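Local coordinates for amidohydrolase 3 domain-containing protein (Pyrococcus horikoshii, PDB 3IGH) that is uncharacterised but, as a metal-dependent amidohydrolase-family protein, probably hydrolyses carbon-nitrogen bonds other than peptide bonds, at residues 10-13 with 19-22; 23-26 with 32-35. All blocks are in the same frame, centred on the assembly; numbering follows the deposited sequence.

Contact 1. Residues 10-13 with 19-22; sequences TIYT and KKVS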
loop_
_atom_site.group_PDB
_atom_site.type_symbol
_atom_site.label_atom_id
_atom_site.label_comp_id
_atom_site.label_asym_id
_atom_site.label_seq_id
_atom_site.Cartn_x
_atom_site.Cartn_y
_atom_site.Cartn_z
ATOM N N THR A 10 -32.893 1.034 -14.947
ATOM C CA THR A 10 -33.288 0.419 -13.694
ATOM C C THR A 10 -32.026 -0.061 -12.996
ATOM O O THR A 10 -31.369 -1.012 -13.437
ATOM C CB THR A 10 -34.275 -0.736 -13.927
ATOM O OG1 THR A 10 -35.478 -0.217 -14.508
ATOM C CG2 THR A 10 -34.612 -1.440 -12.624
ATOM N N ILE A 11 -31.689 0.620 -11.911
ATOM C CA ILE A 11 -30.443 0.359 -11.206
ATOM C C ILE A 11 -30.755 -0.293 -9.877
ATOM O O ILE A 11 -31.383 0.316 -9.020
ATOM C CB ILE A 11 -29.644 1.664 -10.980
ATOM C CG1 ILE A 11 -29.344 2.333 -12.327
ATOM C CG2 ILE A 11 -28.348 1.373 -10.207
ATOM C CD1 ILE A 11 -29.415 3.835 -12.295
ATOM N N TYR A 12 -30.325 -1.544 -9.719
ATOM C CA TYR A 12 -30.420 -2.234 -8.428
ATOM C C TYR A 12 -29.231 -1.816 -7.576
ATOM O O TYR A 12 -28.087 -2.018 -7.973
ATOM C CB TYR A 12 -30.413 -3.756 -8.621
ATOM C CG TYR A 12 -31.682 -4.292 -9.243
ATOM C CD1 TYR A 12 -32.779 -4.609 -8.451
ATOM C CD2 TYR A 12 -31.790 -4.469 -10.623
ATOM C CE1 TYR A 12 -33.953 -5.097 -9.011
ATOM C CE2 TYR A 12 -32.962 -4.954 -11.193
ATOM C CZ TYR A 12 -34.040 -5.266 -10.378
ATOM O OH TYR A 12 -35.214 -5.747 -10.920
ATOM N N THR A 13 -29.502 -1.223 -6.419
ATOM C CA THR A 13 -28.436 -0.759 -5.541
ATOM C C THR A 13 -28.171 -1.747 -4.423
ATOM O O THR A 13 -27.106 -1.717 -3.816
ATOM C CB THR A 13 -28.732 0.628 -4.913
ATOM O OG1 THR A 13 -29.811 0.519 -3.976
ATOM C CG2 THR A 13 -29.067 1.662 -5.990
ATOM N N LYS A 19 -33.510 -2.846 -3.267
ATOM C CA LYS A 19 -33.644 -1.406 -3.525
ATOM C C LYS A 19 -33.308 -1.094 -4.980
ATOM O O LYS A 19 -32.263 -1.520 -5.493
ATOM C CB LYS A 19 -32.734 -0.575 -2.612
ATOM C CG LYS A 19 -32.927 -0.757 -1.118
ATOM C CD LYS A 19 -32.177 0.329 -0.346
ATOM C CE LYS A 19 -32.004 -0.025 1.132
ATOM N NZ LYS A 19 -33.289 -0.065 1.890
ATOM N N LYS A 20 -34.201 -0.360 -5.644
ATOM C CA LYS A 20 -33.982 0.072 -7.024
ATOM C C LYS A 20 -34.083 1.586 -7.130
ATOM O O LYS A 20 -34.888 2.217 -6.439
ATOM C CB LYS A 20 -35.007 -0.532 -7.986
ATOM C CG LYS A 20 -35.348 -1.986 -7.777
ATOM C CD LYS A 20 -36.772 -2.269 -8.237
ATOM C CE LYS A 20 -36.917 -2.231 -9.754
ATOM N NZ LYS A 20 -38.324 -2.454 -10.188
ATOM N N VAL A 21 -33.255 2.163 -7.999
ATOM C CA VAL A 21 -33.342 3.582 -8.337
ATOM C C VAL A 21 -33.300 3.749 -9.854
ATOM O O VAL A 21 -33.069 2.780 -10.589
ATOM C CB VAL A 21 -32.216 4.431 -7.666
ATOM C CG1 VAL A 21 -32.256 4.312 -6.144
ATOM C CG2 VAL A 21 -30.833 4.070 -8.221
ATOM N N SER A 22 -33.521 4.976 -10.320
ATOM C CA SER A 22 -33.493 5.264 -11.747
ATOM C C SER A 22 -32.277 6.096 -12.154
ATOM O O SER A 22 -32.017 6.281 -13.347
ATOM C CB SER A 22 -34.803 5.932 -12.205
ATOM O OG SER A 22 -35.089 7.092 -11.439
HETATM O O HOH W 1 -37.112 -4.163 -12.780
#

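Contact 2. Residues 23-26 with 32-35; sequences GLVI and IYAG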
loop_
_atom_site.group_PDB
_atom_site.type_symbol
_atom_site.label_atom_id
_atom_site.label_comp_id
_atom_site.label_asym_id
_atom_site.label_seq_id
_atom_site.Cartn_x
_atom_site.Cartn_y
_atom_site.Cartn_z
ATOM N N GLY A 23 -31.519 6.570 -11.168
ATOM C CA GLY A 23 -30.355 7.402 -11.442
ATOM C C GLY A 23 -29.222 7.246 -10.447
ATOM O O GLY A 23 -29.458 7.148 -9.245
ATOM N N LEU A 24 -27.996 7.219 -10.968
ATOM C CA LEU A 24 -26.778 7.199 -10.155
ATOM C C LEU A 24 -25.886 8.365 -10.533
ATOM O O LEU A 24 -25.805 8.720 -11.703
ATOM C CB LEU A 24 -25.968 5.916 -10.391
ATOM C CG LEU A 24 -26.246 4.581 -9.708
ATOM C CD1 LEU A 24 -25.111 3.623 -10.042
ATOM C CD2 LEU A 24 -26.381 4.719 -8.205
ATOM N N VAL A 25 -25.211 8.951 -9.547
ATOM C CA VAL A 25 -24.115 9.881 -9.831
ATOM C C VAL A 25 -22.820 9.286 -9.309
ATOM O O VAL A 25 -22.752 8.862 -8.157
ATOM C CB VAL A 25 -24.333 11.290 -9.222
ATOM C CG1 VAL A 25 -23.217 12.231 -9.655
ATOM C CG2 VAL A 25 -25.666 11.862 -9.659
ATOM N N ILE A 26 -21.804 9.252 -10.169
ATOM C CA ILE A 26 -20.511 8.677 -9.831
ATOM C C ILE A 26 -19.418 9.741 -9.884
ATOM O O ILE A 26 -19.280 10.466 -10.875
ATOM C CB ILE A 26 -20.139 7.501 -10.774
ATOM C CG1 ILE A 26 -21.197 6.395 -10.697
ATOM C CG2 ILE A 26 -18.747 6.938 -10.443
ATOM C CD1 ILE A 26 -21.277 5.563 -11.954
ATOM N N ILE A 32 -22.143 8.754 -5.432
ATOM C CA ILE A 32 -22.409 9.883 -4.521
ATOM C C ILE A 32 -23.885 10.261 -4.403
ATOM O O ILE A 32 -24.302 10.916 -3.439
ATOM C CB ILE A 32 -21.526 11.108 -4.839
ATOM C CG1 ILE A 32 -21.733 11.587 -6.273
ATOM C CG2 ILE A 32 -20.064 10.762 -4.617
ATOM C CD1 ILE A 32 -21.296 13.022 -6.495
ATOM N N TYR A 33 -24.670 9.831 -5.387
ATOM C CA TYR A 33 -26.117 9.932 -5.342
ATOM C C TYR A 33 -26.736 8.689 -5.988
ATOM O O TYR A 33 -26.275 8.231 -7.029
ATOM C CB TYR A 33 -26.608 11.216 -6.037
ATOM C CG TYR A 33 -28.118 11.332 -6.106
ATOM C CD1 TYR A 33 -28.858 11.733 -4.991
ATOM C CD2 TYR A 33 -28.807 11.030 -7.281
ATOM C CE1 TYR A 33 -30.245 11.825 -5.046
ATOM C CE2 TYR A 33 -30.189 11.121 -7.348
ATOM C CZ TYR A 33 -30.902 11.515 -6.228
ATOM O OH TYR A 33 -32.274 11.602 -6.297
ATOM N N ALA A 34 -27.759 8.145 -5.333
ATOM C CA ALA A 34 -28.585 7.075 -5.885
ATOM C C ALA A 34 -30.031 7.483 -5.659
ATOM O O ALA A 34 -30.449 7.649 -4.510
ATOM C CB ALA A 34 -28.300 5.744 -5.174
ATOM N N GLY A 35 -30.785 7.657 -6.742
ATOM C CA GLY A 35 -32.183 8.063 -6.633
ATOM C C GLY A 35 -32.848 8.332 -7.966
ATOM O O GLY A 35 -32.681 7.562 -8.923
#

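Contact 1. Residues 10-13 with 19-22
Ile11 and Val21 form a hydrogen-bonded pair of this antiparallel hairpin, each gripping the other through both backbone groups. Ile11 N donates to Val21 O at 2.9 Å, and Val21 N returns a bond to Ile11 O at 2.8 Å, nearly straight (168° at the hydrogen). Thr13 N then reaches Lys19 O at 2.9 Å. On the face carrying Ile11 and Val21, Val21 CG2 touches both Ile11 CB (3.8 Å) and Thr13 CG2 (3.7 Å). It lies between the backbone N and the carbonyl carbon of its own residue (chi1 -59° for CG1), which brings this one methyl to both neighbours.

The hairpin of strands 10-14 and 19-21 is continued by strand 58-68, which runs parallel to 10-14 and exchanges backbone bonds with Thr10 and Tyr12 through Val59, consistent with the amidohydrolase family of TIM-barrel hydrolases.

On the reverse face Tyr12 and Lys20 make a non-hydrogen-bonded pair, their side chains alongside each other and pointing the same way. Lys20 CG packs obliquely against the ring at Tyr12 CE1, 3.6 Å away. The lysine chain then bends at chi3 (71°), and CE comes to 3.8 Å from Thr10 CG2. A water joins the two polar ends, held by Tyr12 OH and, weakly, by Lys20 NZ.

Tyr58 touches the side chains of Thr10 and Tyr12, while Pro474 and Leu475 touch the Tyr12 side chain. Tyr12 OH also makes a weak hydrogen bond to Asp473 OD2, and Ser22 OG is bonded to Ser37 N.

Contact 2. Residues 23-26 with 32-35
Val25 faces two consecutive residues of the partner strand, Ile32 and Tyr33. Its N donates to Tyr33 O at 2.8 Å, and its O accepts from Ile32 N in an almost straight bond (176° at the hydrogen), so that two residues of one strand stand opposite one of the other, as in a classic beta bulge. The two methyls of Val25 divide the packing in the same way. CG1 stands anti to the backbone N (chi1 -175°) and meets Ile32 CG1 at 3.7 Å, while CG2 lies over Tyr33 CB at 3.8 Å and approaches the ring obliquely.

Tyr33 extends from the strand with CG anti to the backbone N, carrying the ring along the Val25 face toward the glycine pair, where its OH makes a weak hydrogen bond to Asp36 N. Gly23 and Gly35 form that pair. Gly35 N bonds to Gly23 O at 2.9 Å, whereas the return bond from Gly23 N to Gly35 O is weak and sharply bent (126°). Tyr33 OH lies 3.6 Å from Gly35 CA. On the reverse face Leu24 CD2 touches Ala34 CB at 3.7 Å.

The antiparallel hairpin of strands 23-27 and 30-35 belongs to a four-stranded mixed sheet, in which strand 3-7 flanks 23-27 and bonds to the backbone of Leu24 and Ile26. Helix 37-47 lies over the Val25 and Tyr33 face, with Ala40 and Val44 on the valine and Val39 and Ile43 on the tyrosine; Leu46 of the second subunit also packs on Tyr33.

How the contacts relate
The two contacts are consecutive antiparallel hairpins, with residues 19-22 of contact 1 leading straight into 23-26 of contact 2. Their centres are 10 Å apart, and they touch through a probable hydrogen bond from Ser22 N to Gly35 O and through packing of Ile11 on Leu24. Both are partly buried and far from the chain centre, yet contact 1 includes two exposed lysines, one packed alongside a tyrosine and sharing a water with it at their polar ends, whereas contact 2 is largely apolar and has no fully exposed touching residue. Contact 1 pairs through strand 10-14 with strand 58-68; contact 2 belongs to the separate four-stranded sheet, backed by helix 37-47 and reaching the second subunit.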